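Local coordinates for acyl-CoA thioesterase II TesB2 (Mycobacterium marinum, PDB 3U0A), which probably hydrolyses fatty acyl-CoA thioesters to free fatty acid and CoA, as a double-hotdog acyl-CoA thioesterase of lipid metabolism, at residues 189-193 against 227-233; 249-255 against 268-274. One frame throughout, in Å; residues are numbered along the deposited sequence.

Interaction 1 of 2, residues 189-193 against 227-233; sequences HICAL and FMRGFRA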
loop_
_atom_site.group_PDB
_atom_site.type_symbol
_atom_site.label_atom_id
_atom_site.label_comp_id
_atom_site.label_asym_id
_atom_site.label_seq_id
_atom_site.Cartn_x
_atom_site.Cartn_y
_atom_site.Cartn_z
ATOM N N HIS A 189 -7.419 8.198 -17.444
ATOM C CA HIS A 189 -6.115 8.698 -17.088
ATOM C C HIS A 189 -5.572 7.926 -15.923
ATOM O O HIS A 189 -4.440 7.500 -15.963
ATOM C CB HIS A 189 -6.145 10.221 -16.859
ATOM C CG HIS A 189 -6.354 11.005 -18.140
ATOM N ND1 HIS A 189 -5.367 11.652 -18.749
ATOM C CD2 HIS A 189 -7.479 11.157 -18.944
ATOM C CE1 HIS A 189 -5.830 12.193 -19.877
ATOM N NE2 HIS A 189 -7.125 11.894 -19.983
ATOM N N ILE A 190 -6.403 7.712 -14.905
ATOM C CA ILE A 190 -6.028 6.918 -13.730
ATOM C C ILE A 190 -5.544 5.513 -14.169
ATOM O O ILE A 190 -4.460 5.091 -13.786
ATOM C CB ILE A 190 -7.181 6.896 -12.681
ATOM C CG1 ILE A 190 -7.374 8.287 -12.058
ATOM C CG2 ILE A 190 -6.874 5.967 -11.529
ATOM C CD1 ILE A 190 -8.787 8.528 -11.550
ATOM N N CYS A 191 -6.324 4.848 -15.026
ATOM C CA CYS A 191 -5.955 3.551 -15.588
ATOM C C CYS A 191 -4.653 3.602 -16.387
ATOM O O CYS A 191 -3.824 2.715 -16.288
ATOM C CB CYS A 191 -7.082 2.995 -16.459
ATOM S SG CYS A 191 -8.525 2.404 -15.529
ATOM N N ALA A 192 -4.475 4.653 -17.165
ATOM C CA ALA A 192 -3.254 4.842 -17.925
ATOM C C ALA A 192 -2.056 4.856 -16.970
ATOM O O ALA A 192 -1.098 4.125 -17.176
ATOM C CB ALA A 192 -3.327 6.128 -18.762
ATOM N N LEU A 193 -2.141 5.666 -15.911
ATOM C CA LEU A 193 -1.057 5.795 -14.943
ATOM C C LEU A 193 -0.840 4.484 -14.163
ATOM O O LEU A 193 0.317 4.086 -13.910
ATOM C CB LEU A 193 -1.321 6.966 -13.975
ATOM C CG LEU A 193 -0.333 7.188 -12.816
ATOM C CD1 LEU A 193 -0.345 8.630 -12.382
ATOM C CD2 LEU A 193 -0.654 6.312 -11.623
ATOM N N PHE A 227 -4.544 7.991 -5.365
ATOM C CA PHE A 227 -4.712 8.954 -6.455
ATOM C C PHE A 227 -5.121 10.258 -5.854
ATOM O O PHE A 227 -6.260 10.429 -5.467
ATOM C CB PHE A 227 -5.753 8.448 -7.451
ATOM C CG PHE A 227 -5.472 7.069 -7.928
ATOM C CD1 PHE A 227 -4.386 6.819 -8.742
ATOM C CD2 PHE A 227 -6.249 6.007 -7.527
ATOM C CE1 PHE A 227 -4.100 5.537 -9.172
ATOM C CE2 PHE A 227 -5.963 4.727 -7.955
ATOM C CZ PHE A 227 -4.892 4.491 -8.782
ATOM N N MET A 228 -4.170 11.172 -5.745
ATOM C CA MET A 228 -4.356 12.385 -4.934
ATOM C C MET A 228 -4.890 13.628 -5.696
ATOM O O MET A 228 -5.734 14.332 -5.189
ATOM C CB MET A 228 -3.041 12.753 -4.237
ATOM C CG MET A 228 -2.651 11.895 -3.047
ATOM S SD MET A 228 -1.170 10.849 -3.245
ATOM C CE MET A 228 -0.010 11.897 -4.100
ATOM N N ARG A 229 -4.373 13.923 -6.887
ATOM C CA ARG A 229 -4.758 15.154 -7.612
ATOM C C ARG A 229 -4.930 14.825 -9.068
ATOM O O ARG A 229 -4.374 13.848 -9.563
ATOM C CB ARG A 229 -3.687 16.244 -7.474
ATOM C CG ARG A 229 -3.580 16.825 -6.080
ATOM C CD ARG A 229 -2.257 17.548 -5.898
ATOM N NE ARG A 229 -2.049 17.967 -4.512
ATOM C CZ ARG A 229 -1.374 17.288 -3.574
ATOM N NH1 ARG A 229 -0.777 16.121 -3.826
ATOM N NH2 ARG A 229 -1.303 17.790 -2.349
ATOM N N GLY A 230 -5.700 15.635 -9.759
ATOM C CA GLY A 230 -5.892 15.441 -11.187
ATOM C C GLY A 230 -4.637 15.709 -11.995
ATOM O O GLY A 230 -3.807 16.565 -11.642
ATOM N N PHE A 231 -4.508 14.968 -13.081
ATOM C CA PHE A 231 -3.364 15.079 -13.982
ATOM C C PHE A 231 -3.822 14.695 -15.391
ATOM O O PHE A 231 -4.990 14.384 -15.604
ATOM C CB PHE A 231 -2.250 14.122 -13.511
ATOM C CG PHE A 231 -2.660 12.668 -13.539
ATOM C CD1 PHE A 231 -3.305 12.096 -12.458
ATOM C CD2 PHE A 231 -2.433 11.900 -14.671
ATOM C CE1 PHE A 231 -3.704 10.775 -12.489
ATOM C CE2 PHE A 231 -2.832 10.582 -14.719
ATOM C CZ PHE A 231 -3.470 10.013 -13.627
ATOM N N ARG A 232 -2.895 14.684 -16.335
ATOM C CA ARG A 232 -3.148 14.152 -17.655
ATOM C C ARG A 232 -2.024 13.232 -18.118
ATOM O O ARG A 232 -0.861 13.632 -18.138
ATOM C CB ARG A 232 -3.299 15.308 -18.623
ATOM C CG ARG A 232 -4.640 16.026 -18.527
ATOM C CD ARG A 232 -4.983 16.809 -19.792
ATOM N NE ARG A 232 -5.150 15.922 -20.959
ATOM C CZ ARG A 232 -6.302 15.402 -21.383
ATOM N NH1 ARG A 232 -7.443 15.656 -20.757
ATOM N NH2 ARG A 232 -6.302 14.613 -22.456
ATOM N N ALA A 233 -2.364 11.999 -18.496
ATOM C CA ALA A 233 -1.376 11.033 -18.962
ATOM C C ALA A 233 -0.880 11.234 -20.386
ATOM O O ALA A 233 -0.009 10.522 -20.787
ATOM C CB ALA A 233 -1.923 9.655 -18.823
#

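Interaction 2 of 2, residues 249-255 against 268-274; sequences GRALTHG and VMQEGLT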
loop_
_atom_site.group_PDB
_atom_site.type_symbol
_atom_site.label_atom_id
_atom_site.label_comp_id
_atom_site.label_asym_id
_atom_site.label_seq_id
_atom_site.Cartn_x
_atom_site.Cartn_y
_atom_site.Cartn_z
ATOM N N GLY A 249 13.510 -13.573 -1.524
ATOM C CA GLY A 249 12.907 -13.812 -2.816
ATOM C C GLY A 249 11.945 -12.720 -3.236
ATOM O O GLY A 249 11.181 -12.880 -4.191
ATOM N N ARG A 250 11.974 -11.601 -2.526
ATOM C CA ARG A 250 11.015 -10.538 -2.773
ATOM C C ARG A 250 11.776 -9.248 -2.887
ATOM O O ARG A 250 12.942 -9.188 -2.529
ATOM C CB ARG A 250 9.938 -10.447 -1.644
ATOM C CG ARG A 250 9.221 -11.746 -1.370
ATOM C CD ARG A 250 7.976 -11.605 -0.478
ATOM N NE ARG A 250 8.206 -10.845 0.736
ATOM C CZ ARG A 250 8.958 -11.224 1.755
ATOM N NH1 ARG A 250 9.593 -12.370 1.757
ATOM N NH2 ARG A 250 9.097 -10.413 2.765
ATOM N N ALA A 251 11.091 -8.230 -3.390
ATOM C CA ALA A 251 11.622 -6.893 -3.470
ATOM C C ALA A 251 10.446 -5.972 -3.283
ATOM O O ALA A 251 9.395 -6.202 -3.833
ATOM C CB ALA A 251 12.290 -6.645 -4.813
ATOM N N LEU A 252 10.624 -4.926 -2.503
ATOM C CA LEU A 252 9.626 -3.930 -2.355
ATOM C C LEU A 252 10.061 -2.728 -3.131
ATOM O O LEU A 252 11.243 -2.381 -3.153
ATOM C CB LEU A 252 9.474 -3.557 -0.899
ATOM C CG LEU A 252 8.274 -2.693 -0.556
ATOM C CD1 LEU A 252 6.986 -3.421 -0.947
ATOM C CD2 LEU A 252 8.329 -2.343 0.920
ATOM N N THR A 253 9.088 -2.096 -3.779
ATOM C CA THR A 253 9.304 -0.862 -4.509
ATOM C C THR A 253 8.196 0.156 -4.199
ATOM O O THR A 253 7.161 -0.138 -3.601
ATOM C CB THR A 253 9.454 -1.137 -6.023
ATOM O OG1 THR A 253 8.219 -1.620 -6.580
ATOM C CG2 THR A 253 10.581 -2.165 -6.265
ATOM N N HIS A 254 8.466 1.383 -4.600
ATOM C CA HIS A 254 7.736 2.541 -4.109
ATOM C C HIS A 254 7.945 3.692 -5.027
ATOM O O HIS A 254 9.096 3.954 -5.441
ATOM C CB HIS A 254 8.269 2.938 -2.744
ATOM C CG HIS A 254 7.728 4.250 -2.254
ATOM N ND1 HIS A 254 6.484 4.381 -1.785
ATOM C CD2 HIS A 254 8.303 5.530 -2.223
ATOM C CE1 HIS A 254 6.267 5.669 -1.439
ATOM N NE2 HIS A 254 7.382 6.369 -1.714
ATOM N N GLY A 255 6.882 4.434 -5.322
ATOM C CA GLY A 255 7.084 5.653 -6.061
ATOM C C GLY A 255 6.039 6.721 -5.941
ATOM O O GLY A 255 4.948 6.460 -5.456
ATOM N N VAL A 268 2.600 5.138 -5.114
ATOM C CA VAL A 268 2.426 3.707 -5.338
ATOM C C VAL A 268 3.428 2.930 -4.511
ATOM O O VAL A 268 4.578 3.335 -4.395
ATOM C CB VAL A 268 2.658 3.293 -6.816
ATOM C CG1 VAL A 268 2.506 1.793 -6.978
ATOM C CG2 VAL A 268 1.725 4.030 -7.777
ATOM N N MET A 269 2.982 1.813 -3.944
ATOM C CA MET A 269 3.870 0.783 -3.408
ATOM C C MET A 269 3.520 -0.544 -4.048
ATOM O O MET A 269 2.351 -0.831 -4.227
ATOM C CB MET A 269 3.673 0.669 -1.929
ATOM C CG MET A 269 4.318 1.803 -1.179
ATOM S SD MET A 269 5.946 1.214 -0.751
ATOM C CE MET A 269 5.733 0.860 0.986
ATOM N N GLN A 270 4.539 -1.343 -4.371
ATOM C CA GLN A 270 4.368 -2.634 -5.003
ATOM C C GLN A 270 5.483 -3.566 -4.608
ATOM O O GLN A 270 6.665 -3.200 -4.617
ATOM C CB GLN A 270 4.345 -2.461 -6.511
ATOM C CG GLN A 270 4.271 -3.720 -7.355
ATOM C CD GLN A 270 3.815 -3.414 -8.782
ATOM O OE1 GLN A 270 4.266 -2.432 -9.371
ATOM N NE2 GLN A 270 2.912 -4.224 -9.332
ATOM N N GLU A 271 5.085 -4.775 -4.234
ATOM C CA GLU A 271 6.026 -5.836 -3.942
ATOM C C GLU A 271 6.036 -6.831 -5.135
ATOM O O GLU A 271 5.004 -7.066 -5.762
ATOM C CB GLU A 271 5.645 -6.515 -2.630
ATOM C CG GLU A 271 6.676 -7.518 -2.157
ATOM C CD GLU A 271 6.402 -8.044 -0.753
ATOM O OE1 GLU A 271 5.227 -8.460 -0.456
ATOM O OE2 GLU A 271 7.384 -8.044 0.043
ATOM N N GLY A 272 7.192 -7.403 -5.439
ATOM C CA GLY A 272 7.322 -8.399 -6.482
ATOM C C GLY A 272 8.106 -9.620 -6.034
ATOM O O GLY A 272 8.829 -9.592 -5.035
ATOM N N LEU A 273 7.950 -10.702 -6.780
ATOM C CA LEU A 273 8.833 -11.847 -6.664
ATOM C C LEU A 273 10.159 -11.470 -7.294
ATOM O O LEU A 273 10.179 -10.888 -8.352
ATOM C CB LEU A 273 8.225 -13.073 -7.366
ATOM C CG LEU A 273 8.921 -14.409 -7.152
ATOM C CD1 LEU A 273 8.733 -14.907 -5.728
ATOM C CD2 LEU A 273 8.384 -15.388 -8.174
ATOM N N THR A 274 11.264 -11.739 -6.604
ATOM C CA THR A 274 12.578 -11.595 -7.186
ATOM C C THR A 274 13.426 -12.702 -6.593
ATOM O O THR A 274 14.284 -12.481 -5.739
ATOM C CB THR A 274 13.184 -10.208 -6.963
ATOM O OG1 THR A 274 13.169 -9.921 -5.583
ATOM C CG2 THR A 274 12.429 -9.121 -7.716
HETATM O O HOH W 1 7.308 -7.751 2.508
#

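Interaction 1 of 2, residues 189-193 against 227-233
Ile190 lays its CG2 methyl over the face of the Phe227 ring, 3.6 Å from the centroid and almost on the ring normal, a textbook CH-pi contact. Leu193, about one turn further along the helix, repeats the theme: its CD1 sits over a face of the Phe231 ring, 4.0 Å from the centroid, while its CD2 approaches the Phe227 edge. The end of strand 217-227 and the loop after it thus each offer an aromatic ring to the helix. Toward Ala233 the contact turns polar. The backbone N of Ala233 donates to His189 ND1 (3.0 Å), and NE2 of the same imidazole is bonded to Pro183 O, so both ring nitrogens are engaged. The Arg232 guanidinium presents a face to His189 CE1 and forms salt bridges with Asp234 and Asp184. In the hotdog fold a central helix is wrapped by an antiparallel sheet; here helix 186-200 meets the loop joining strands 217-227 and 237-247, with Ile190 also touching strand 58-66 and Leu193 strands 250-259 and 264-275.

Interaction 2 of 2, residues 249-255 against 268-274
Antiparallel pairing satisfies backbone groups two at a time, and segments 249-255 and 268-274 follow that rule. Ala251 and Gly272 form a hydrogen-bonded pair, with Ala251 N to Gly272 O at 3.1 Å and Gly272 N to Ala251 O at 3.0 Å. Thr253 and Gln270 do likewise (Thr253 N to Gln270 O 2.8 Å, Gln270 N to Thr253 O 3.0 Å), as do Gly255 and Val268, where Gly255 N to Val268 O and Val268 N to Gly255 O both measure 2.7 Å. Gln270 O takes a further bond from Thr253 OG1 at 3.0 Å, and Thr274 N reaches Gly249 O at 2.7 Å. The two strands, 250-259 and 264-275, make a beta hairpin in the C-terminal hotdog repeat. Backbone groups of the intervening non-hydrogen-bonded residues face outward to flanking strands: Leu252 and His254 bond to strand 237-247, Met269, Glu271 and Leu273 to strand 217-227. Among the side chains, Arg250 NE forms a salt bridge with Glu271 OE2 (3.0 Å), and a water bridges Arg250 NH2 to that same carboxylate oxygen. Arg250 NH1 bonds Gln111 of the second subunit, and Glu271 OE1 makes a weak hydrogen bond with ND1 of His60 of that subunit. Met269 SD lies at the edge of the His254 ring, 3.4 Å from His254 ND1, and that ring meets His254 of the second subunit.

Both contacts are largely buried and belong to the same C-terminal repeat, yet they bind it differently. Interaction 1 fastens the helix to the end of strand 217-227 and the loop that follows through aliphatic-aromatic packing, with one direct hydrogen bond between its segments; interaction 2 is sheet pairing, in which the backbone itself supplies most of the bonds. Their centres lie 21 Å apart on opposite sides of the chain's centre, but the elements interlock: helix 186-200 supplies one side of interaction 1 and also touches Val268 and Gln270 of interaction 2. The second subunit reaches both, through Met228 and Arg229 in the 227-233 loop and more extensively along the hairpin, where charged, aromatic and apolar side chains meet it.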